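PDB 4HB9: similarities with probable monooxygenase from Photorhabdus luminescens, which binds FAD and probably works as a flavin-dependent monooxygenase of the aromatic-ring hydroxylase type. Local coordinates for residues I187-L192 against V229-E234; S254-I259 against C268-S273; A346-G351 against V356-D361. All coordinates share one frame; numbering follows the deposited sequence.

All three contacts fall within the range of the FAD-binding domain family and follow one another in sequence, each closing before the next opens. Interaction 1 lies nearest the cofactor: the side chain of Arg189 is about 9 Å from the bound FAD, and about 10 Å from that of Arg111, an FAD-binding residue. Interaction 2 sits about 22 Å from it, centre to centre, and is tied to the same mixed sheet, since strand 179-191 supplies Arg189 and Arg191 to the one and is touched by Leu255 and Leu270 of the other. Interaction 3 lies across the centre of the chain, about 43 Å from interaction 1 and 50 Å from interaction 2 between centres.

Interaction 1: I187-L192 against V229-E234; sequences IGRARL and VNIHVE
Arg191 lays its guanidinium against the side chain of Val229, and Arg189, two residues back on the same strand, reaches the carbonyl of that valine. Val229 CG2 stands 3.5 Å above the Arg191 guanidinium plane, over its centre, while the other branch, CG1, meets Arg191 NH1 at 3.4 Å on a face of the group. The arginine gets there as an extended chain with CG anti to the backbone N (chi1 -174°), the two side chains crossing at a slant. Arg189 also runs out extended, from a first torsion that tucks CG between the backbone N and the carbonyl carbon (chi1 66°). Its NH2 comes within 3.4 Å of Val229 O, which lies at the guanidinium edge near the plane. More distant is Ile231 CG2, 4.5 Å from Arg189 NH2 and set obliquely to the group.

The charged groups are positioned from further out. Arg189 NE forms a salt bridge with Asp290, its NH1 is bonded to the carbonyl oxygens of Gly42 and Pro228, and Phe243 makes a cation-pi contact. Arg191 NE pairs with Asp241. Within the loop, an Asx turn shapes the backbone beyond Val229: His232 N donates to Asn230 OD1 at 2.9 Å, from above the carbonyl plane. Ile231 CG1 covers one face of the His232 ring, 3.8 Å above its plane.

Strand 179-191 is thereby joined to the loop linking strands 218-228 and 240-251 of the mixed sheet. Val229 covers a face of the Arg191 guanidinium while Asp241 pairs with NE, so one group serves both an apolar and an ionic contact. For the buried Arg189, the carboxylate of Asp290 probably offsets its charge, and the two NH1 bonds, with the NE salt bridge, probably fix the rotation of the guanidinium.

Interaction 2: S254-I259 against C268-S273; sequences SLPDNI and CDLVQS
Leu270 projects from helix 264-274 and packs against Leu255, Pro256 and Ile259, its two methyls dividing these partners between them. CD2 takes Leu255, meeting its CD2 at 3.6 Å as the two leucines pass each other at an angle. CD1 takes the other two. It meets the proline ring tip to tip, 3.7 Å from Pro256 CD and 3.9 Å from Pro256 CG, whereas Ile259 comes in at about a right angle and stays further off, its CD1 4.1 Å from Leu270 CD1. With CG anti to the backbone N (chi1 -171°), Leu270 aims its fork at the loop. The tight part of the contact is thus the pair formed with Leu255 and Pro256, and the Ile259 side is looser.

On the solvent side, Asp257 and Asn258 are exposed and stay clear of the helix. They are the central residues of a type I turn, closed by the bond from Ile259 N to Pro256 O at 3.1 Å, which brings Ile259 back toward Leu270. On the helix, Ser273 OG donates to Leu270 O at 2.6 Å. Ser254 O is bonded to Arg274 NH1 of the same helix, a polar tie beside the apolar one. Inward, Leu255 touches Ser184 and Leu270 touches Ile186, both on strand 179-191. This is plain apolar packing away from the cofactor: the loop between strand 240-251 and helix 264-274 packs back on that helix, which lies against strand 179-191 of the mixed sheet.

Interaction 3: A346-G351 against V356-D361; sequences ASVASG and VKAISD
Helix 330-349 and helix 355-386 draw near each other just where the chain passes from one to the next, and their closest alpha carbons here are those of Val348 and Ala358, 6.9 Å apart. The first helix closes with a Schellman motif: Gly351 takes a positive phi of 101°, and its N is bonded to Val348 O at 3.1 Å. Ser350 N bonds to Ala346 O in the same last turn. Segment 356-361, by contrast, is helical throughout, with Ser360 N bonded to Val356 O and Asp361 N to Lys357 O.

The result is an antiparallel alpha-alpha hairpin, its helices joined by a short linker; it lies away from the FAD pocket and packs the end of helix 330-349 on the start of helix 355-386. At its centre a single methyl, Ala358 CB, points at the first helix and meets Val348 CG2 at 3.3 Å, tighter than usual for two carbons. That branch of the valine lies anti to the carbonyl carbon, while CG1 is turned anti to the backbone N (chi1 -177°). Ser347 touches the same methyl more loosely, its OG 4.1 Å from Ala358 CB, and its hydroxyl is bonded to Lys344 O one turn back. The two helices are also linked by charge at one side of this apolar contact, through a salt bridge from Lys344 NZ to Asp361 OD2.

Interaction 1: I187-L192 against V229-E234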
loop_
_atom_site.group_PDB
_atom_site.type_symbol
_atom_site.label_atom_id
_atom_site.label_comp_id
_atom_site.label_asym_id
_atom_site.label_seq_id
_atom_site.Cartn_x
_atom_site.Cartn_y
_atom_site.Cartn_z
ATOM N N ILE A 187 -4.153 -11.672 8.487
ATOM C CA ILE A 187 -3.601 -10.506 9.174
ATOM C C ILE A 187 -4.597 -10.057 10.244
ATOM O O ILE A 187 -5.786 -9.874 9.954
ATOM C CB ILE A 187 -3.394 -9.341 8.196
ATOM C CG1 ILE A 187 -2.526 -9.773 7.003
ATOM C CG2 ILE A 187 -2.762 -8.133 8.905
ATOM C CD1 ILE A 187 -2.334 -8.706 5.932
ATOM N N GLY A 188 -4.125 -9.899 11.475
ATOM C CA GLY A 188 -4.959 -9.347 12.546
ATOM C C GLY A 188 -4.236 -8.255 13.308
ATOM O O GLY A 188 -3.014 -8.109 13.193
ATOM N N ARG A 189 -4.994 -7.483 14.082
ATOM C CA ARG A 189 -4.424 -6.458 14.924
ATOM C C ARG A 189 -4.985 -6.586 16.314
ATOM O O ARG A 189 -6.136 -6.983 16.496
ATOM C CB ARG A 189 -4.726 -5.059 14.368
ATOM C CG ARG A 189 -6.208 -4.682 14.379
ATOM C CD ARG A 189 -6.496 -3.300 13.810
ATOM N NE ARG A 189 -7.739 -2.773 14.413
ATOM C CZ ARG A 189 -8.093 -1.488 14.475
ATOM N NH1 ARG A 189 -7.369 -0.545 13.898
ATOM N NH2 ARG A 189 -9.210 -1.124 15.126
ATOM N N ALA A 190 -4.181 -6.197 17.290
ATOM C CA ALA A 190 -4.627 -6.163 18.673
ATOM C C ALA A 190 -4.212 -4.860 19.317
ATOM O O ALA A 190 -3.035 -4.523 19.314
ATOM C CB ALA A 190 -4.033 -7.333 19.424
ATOM N N ARG A 191 -5.172 -4.146 19.893
ATOM C CA ARG A 191 -4.882 -2.869 20.552
ATOM C C ARG A 191 -3.962 -3.049 21.762
ATOM O O ARG A 191 -4.198 -3.921 22.624
ATOM C CB ARG A 191 -6.170 -2.213 20.971
ATOM C CG ARG A 191 -5.971 -0.827 21.527
ATOM C CD ARG A 191 -7.297 -0.138 21.748
ATOM N NE ARG A 191 -7.068 1.169 22.331
ATOM C CZ ARG A 191 -8.012 1.905 22.906
ATOM N NH1 ARG A 191 -9.260 1.469 22.982
ATOM N NH2 ARG A 191 -7.703 3.085 23.413
ATOM N N LEU A 192 -2.908 -2.250 21.836
ATOM C CA LEU A 192 -1.979 -2.318 22.963
ATOM C C LEU A 192 -2.513 -1.502 24.116
ATOM O O LEU A 192 -2.063 -0.379 24.372
ATOM C CB LEU A 192 -0.586 -1.823 22.606
ATOM C CG LEU A 192 0.283 -2.910 22.006
ATOM C CD1 LEU A 192 1.587 -2.341 21.459
ATOM C CD2 LEU A 192 0.573 -3.993 23.047
ATOM N N VAL A 229 -8.782 3.319 16.710
ATOM C CA VAL A 229 -9.467 2.429 17.645
ATOM C C VAL A 229 -10.821 2.049 17.056
ATOM O O VAL A 229 -11.168 0.885 17.012
ATOM C CB VAL A 229 -9.661 3.100 19.018
ATOM C CG1 VAL A 229 -10.555 2.260 19.938
ATOM C CG2 VAL A 229 -8.321 3.346 19.660
ATOM N N ASN A 230 -11.554 3.046 16.559
ATOM C CA ASN A 230 -12.903 2.840 16.035
ATOM C C ASN A 230 -12.925 3.262 14.588
ATOM O O ASN A 230 -12.794 4.439 14.304
ATOM C CB ASN A 230 -13.912 3.656 16.849
ATOM C CG ASN A 230 -15.361 3.426 16.414
ATOM O OD1 ASN A 230 -15.626 2.789 15.394
ATOM N ND2 ASN A 230 -16.308 3.933 17.212
ATOM N N ILE A 231 -13.087 2.318 13.670
ATOM C CA ILE A 231 -13.053 2.654 12.234
ATOM C C ILE A 231 -14.359 3.306 11.735
ATOM O O ILE A 231 -14.449 3.674 10.562
ATOM C CB ILE A 231 -12.699 1.436 11.365
ATOM C CG1 ILE A 231 -13.753 0.329 11.486
ATOM C CG2 ILE A 231 -11.321 0.908 11.754
ATOM C CD1 ILE A 231 -13.537 -0.812 10.522
ATOM N N HIS A 232 -15.341 3.464 12.628
ATOM C CA HIS A 232 -16.667 3.965 12.247
ATOM C C HIS A 232 -16.910 5.403 12.641
ATOM O O HIS A 232 -18.056 5.788 12.851
ATOM C CB HIS A 232 -17.762 3.104 12.884
ATOM C CG HIS A 232 -17.652 1.661 12.543
ATOM N ND1 HIS A 232 -17.891 1.184 11.275
ATOM C CD2 HIS A 232 -17.291 0.594 13.291
ATOM C CE1 HIS A 232 -17.681 -0.119 11.252
ATOM N NE2 HIS A 232 -17.328 -0.502 12.466
ATOM N N VAL A 233 -15.852 6.200 12.749
ATOM C CA VAL A 233 -15.985 7.630 13.025
ATOM C C VAL A 233 -15.436 8.422 11.838
ATOM O O VAL A 233 -14.778 7.853 10.950
ATOM C CB VAL A 233 -15.261 8.046 14.318
ATOM C CG1 VAL A 233 -15.764 7.228 15.493
ATOM C CG2 VAL A 233 -13.746 7.890 14.195
ATOM N N GLU A 234 -15.729 9.721 11.809
ATOM C CA GLU A 234 -15.158 10.635 10.829
ATOM C C GLU A 234 -13.640 10.655 10.999
ATOM O O GLU A 234 -13.150 10.689 12.140
ATOM C CB GLU A 234 -15.707 12.059 11.037
ATOM C CG GLU A 234 -17.202 12.217 10.771
ATOM C CD GLU A 234 -17.753 13.555 11.253
ATOM O OE1 GLU A 234 -16.986 14.546 11.323
ATOM O OE2 GLU A 234 -18.968 13.617 11.558
#

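Interaction 2: S254-I259 against C268-S273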
loop_
_atom_site.group_PDB
_atom_site.type_symbol
_atom_site.label_atom_id
_atom_site.label_comp_id
_atom_site.label_asym_id
_atom_site.label_seq_id
_atom_site.Cartn_x
_atom_site.Cartn_y
_atom_site.Cartn_z
ATOM N N SER A 254 -2.855 -25.217 1.907
ATOM C CA SER A 254 -2.967 -25.679 3.291
ATOM C C SER A 254 -4.140 -25.077 4.053
ATOM O O SER A 254 -4.377 -25.420 5.228
ATOM C CB SER A 254 -1.668 -25.404 4.074
ATOM O OG SER A 254 -1.564 -24.034 4.456
ATOM N N LEU A 255 -4.854 -24.169 3.396
ATOM C CA LEU A 255 -5.999 -23.482 3.977
ATOM C C LEU A 255 -7.242 -23.882 3.216
ATOM O O LEU A 255 -7.145 -24.257 2.045
ATOM C CB LEU A 255 -5.794 -21.964 3.880
ATOM C CG LEU A 255 -4.610 -21.446 4.684
ATOM C CD1 LEU A 255 -4.179 -20.066 4.227
ATOM C CD2 LEU A 255 -4.942 -21.430 6.159
ATOM N N PRO A 256 -8.421 -23.765 3.849
ATOM C CA PRO A 256 -9.693 -23.913 3.143
ATOM C C PRO A 256 -9.775 -23.128 1.848
ATOM O O PRO A 256 -9.307 -21.984 1.779
ATOM C CB PRO A 256 -10.712 -23.341 4.140
ATOM C CG PRO A 256 -10.089 -23.592 5.469
ATOM C CD PRO A 256 -8.630 -23.320 5.241
ATOM N N ASP A 257 -10.392 -23.753 0.840
ATOM C CA ASP A 257 -10.654 -23.152 -0.465
ATOM C C ASP A 257 -11.317 -21.798 -0.345
ATOM O O ASP A 257 -10.987 -20.887 -1.083
ATOM C CB ASP A 257 -11.589 -24.045 -1.300
ATOM C CG ASP A 257 -10.929 -25.309 -1.756
ATOM O OD1 ASP A 257 -9.680 -25.356 -1.761
ATOM O OD2 ASP A 257 -11.659 -26.264 -2.110
ATOM N N ASN A 258 -12.253 -21.679 0.586
ATOM C CA ASN A 258 -13.031 -20.451 0.734
ATOM C C ASN A 258 -12.657 -19.656 1.978
ATOM O O ASN A 258 -13.491 -18.984 2.587
ATOM C CB ASN A 258 -14.520 -20.794 0.736
ATOM C CG ASN A 258 -14.942 -21.557 1.962
ATOM O OD1 ASN A 258 -14.174 -22.349 2.522
ATOM N ND2 ASN A 258 -16.178 -21.327 2.396
ATOM N N ILE A 259 -11.376 -19.687 2.328
ATOM C CA ILE A 259 -10.892 -18.955 3.492
ATOM C C ILE A 259 -11.284 -17.485 3.431
ATOM O O ILE A 259 -11.590 -16.874 4.454
ATOM C CB ILE A 259 -9.358 -19.153 3.672
ATOM C CG1 ILE A 259 -8.893 -18.647 5.018
ATOM C CG2 ILE A 259 -8.576 -18.503 2.551
ATOM C CD1 ILE A 259 -9.469 -19.439 6.178
ATOM N N CYS A 268 -9.763 -16.516 13.304
ATOM C CA CYS A 268 -9.046 -16.565 14.572
ATOM C C CYS A 268 -8.830 -18.016 15.025
ATOM O O CYS A 268 -7.719 -18.415 15.349
ATOM C CB CYS A 268 -9.835 -15.782 15.628
ATOM S SG CYS A 268 -8.872 -15.218 17.045
ATOM N N ASP A 269 -9.909 -18.789 15.051
ATOM C CA ASP A 269 -9.856 -20.209 15.368
ATOM C C ASP A 269 -8.874 -20.945 14.482
ATOM O O ASP A 269 -8.103 -21.767 14.936
ATOM C CB ASP A 269 -11.249 -20.838 15.194
ATOM C CG ASP A 269 -12.182 -20.521 16.351
ATOM O OD1 ASP A 269 -11.665 -20.077 17.409
ATOM O OD2 ASP A 269 -13.423 -20.706 16.192
ATOM N N LEU A 270 -8.903 -20.650 13.202
ATOM C CA LEU A 270 -8.006 -21.338 12.298
ATOM C C LEU A 270 -6.529 -21.079 12.609
ATOM O O LEU A 270 -5.728 -22.006 12.604
ATOM C CB LEU A 270 -8.326 -20.977 10.878
ATOM C CG LEU A 270 -7.517 -21.869 9.940
ATOM C CD1 LEU A 270 -8.410 -22.396 8.832
ATOM C CD2 LEU A 270 -6.332 -21.097 9.439
ATOM N N VAL A 271 -6.161 -19.828 12.880
ATOM C CA VAL A 271 -4.766 -19.520 13.149
ATOM C C VAL A 271 -4.346 -20.188 14.464
ATOM O O VAL A 271 -3.235 -20.793 14.558
ATOM C CB VAL A 271 -4.527 -18.006 13.176
ATOM C CG1 VAL A 271 -3.120 -17.678 13.650
ATOM C CG2 VAL A 271 -4.774 -17.421 11.797
ATOM N N GLN A 272 -5.210 -20.134 15.476
ATOM C CA GLN A 272 -4.897 -20.833 16.720
ATOM C C GLN A 272 -4.714 -22.335 16.487
ATOM O O GLN A 272 -3.830 -22.941 17.084
ATOM C CB GLN A 272 -5.966 -20.613 17.798
ATOM C CG GLN A 272 -6.004 -19.196 18.321
ATOM C CD GLN A 272 -7.088 -19.002 19.375
ATOM O OE1 GLN A 272 -7.016 -19.552 20.462
ATOM N NE2 GLN A 272 -8.086 -18.216 19.048
ATOM N N SER A 273 -5.551 -22.934 15.645
ATOM C CA SER A 273 -5.375 -24.363 15.294
ATOM C C SER A 273 -4.029 -24.640 14.646
ATOM O O SER A 273 -3.425 -25.694 14.896
ATOM C CB SER A 273 -6.497 -24.893 14.405
ATOM O OG SER A 273 -6.330 -24.492 13.041
#

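Interaction 3: A346-G351 against V356-D361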
loop_
_atom_site.group_PDB
_atom_site.type_symbol
_atom_site.label_atom_id
_atom_site.label_comp_id
_atom_site.label_asym_id
_atom_site.label_seq_id
_atom_site.Cartn_x
_atom_site.Cartn_y
_atom_site.Cartn_z
ATOM N N ALA A 346 7.940 17.643 -14.848
ATOM C CA ALA A 346 8.472 19.001 -14.637
ATOM C C ALA A 346 9.511 19.347 -15.719
ATOM O O ALA A 346 9.588 20.494 -16.150
ATOM C CB ALA A 346 9.091 19.135 -13.258
ATOM N N SER A 347 10.324 18.375 -16.134
ATOM C CA SER A 347 11.345 18.625 -17.153
ATOM C C SER A 347 10.710 18.978 -18.505
ATOM O O SER A 347 11.320 19.660 -19.329
ATOM C CB SER A 347 12.289 17.420 -17.310
ATOM O OG SER A 347 11.641 16.365 -18.021
ATOM N N VAL A 348 9.490 18.515 -18.731
ATOM C CA VAL A 348 8.725 18.886 -19.914
ATOM C C VAL A 348 8.164 20.304 -19.730
ATOM O O VAL A 348 8.339 21.174 -20.584
ATOM C CB VAL A 348 7.577 17.914 -20.177
ATOM C CG1 VAL A 348 6.829 18.279 -21.461
ATOM C CG2 VAL A 348 8.099 16.479 -20.252
ATOM N N ALA A 349 7.528 20.548 -18.592
ATOM C CA ALA A 349 6.997 21.872 -18.299
ATOM C C ALA A 349 8.095 22.939 -18.424
ATOM O O ALA A 349 7.870 24.008 -19.015
ATOM C CB ALA A 349 6.389 21.904 -16.910
ATOM N N SER A 350 9.276 22.655 -17.878
ATOM C CA SER A 350 10.328 23.658 -17.797
ATOM C C SER A 350 11.049 23.883 -19.129
ATOM O O SER A 350 11.895 24.778 -19.212
ATOM C CB SER A 350 11.364 23.285 -16.737
ATOM O OG SER A 350 12.062 22.091 -17.074
ATOM N N GLY A 351 10.772 23.030 -20.113
ATOM C CA GLY A 351 11.263 23.187 -21.478
ATOM C C GLY A 351 12.461 22.319 -21.857
ATOM O O GLY A 351 13.064 22.537 -22.906
ATOM N N VAL A 356 6.486 12.685 -24.377
ATOM C CA VAL A 356 6.531 11.229 -24.451
ATOM C C VAL A 356 7.906 10.685 -24.079
ATOM O O VAL A 356 8.000 9.658 -23.379
ATOM C CB VAL A 356 6.024 10.675 -25.803
ATOM C CG1 VAL A 356 6.119 9.156 -25.817
ATOM C CG2 VAL A 356 4.575 11.064 -25.998
ATOM N N LYS A 357 8.980 11.355 -24.491
ATOM C CA LYS A 357 10.308 10.939 -24.061
ATOM C C LYS A 357 10.442 10.947 -22.524
ATOM O O LYS A 357 11.017 10.031 -21.943
ATOM C CB LYS A 357 11.415 11.810 -24.664
ATOM C CG LYS A 357 12.037 11.280 -25.945
ATOM C CD LYS A 357 13.148 12.222 -26.419
ATOM C CE LYS A 357 13.736 11.844 -27.773
ATOM N NZ LYS A 357 12.841 12.200 -28.905
ATOM N N ALA A 358 9.962 12.012 -21.888
ATOM C CA ALA A 358 10.039 12.121 -20.425
ATOM C C ALA A 358 9.216 10.999 -19.760
ATOM O O ALA A 358 9.661 10.400 -18.781
ATOM C CB ALA A 358 9.539 13.491 -19.976
ATOM N N ILE A 359 8.029 10.729 -20.291
ATOM C CA ILE A 359 7.208 9.616 -19.810
ATOM C C ILE A 359 7.964 8.286 -19.955
ATOM O O ILE A 359 7.999 7.479 -19.026
ATOM C CB ILE A 359 5.827 9.587 -20.480
ATOM C CG1 ILE A 359 4.987 10.771 -19.984
ATOM C CG2 ILE A 359 5.108 8.284 -20.163
ATOM C CD1 ILE A 359 3.702 10.989 -20.742
ATOM N N SER A 360 8.602 8.078 -21.106
ATOM C CA SER A 360 9.422 6.883 -21.341
ATOM C C SER A 360 10.529 6.674 -20.330
ATOM O O SER A 360 10.787 5.530 -19.912
ATOM C CB SER A 360 10.053 6.952 -22.756
ATOM O OG SER A 360 10.642 5.716 -23.049
ATOM N N ASP A 361 11.203 7.766 -19.959
ATOM C CA ASP A 361 12.281 7.774 -18.962
ATOM C C ASP A 361 11.727 7.322 -17.615
ATOM O O ASP A 361 12.343 6.487 -16.918
ATOM C CB ASP A 361 12.877 9.203 -18.846
ATOM C CG ASP A 361 14.123 9.297 -17.960
ATOM O OD1 ASP A 361 14.742 8.283 -17.595
ATOM O OD2 ASP A 361 14.519 10.437 -17.610
#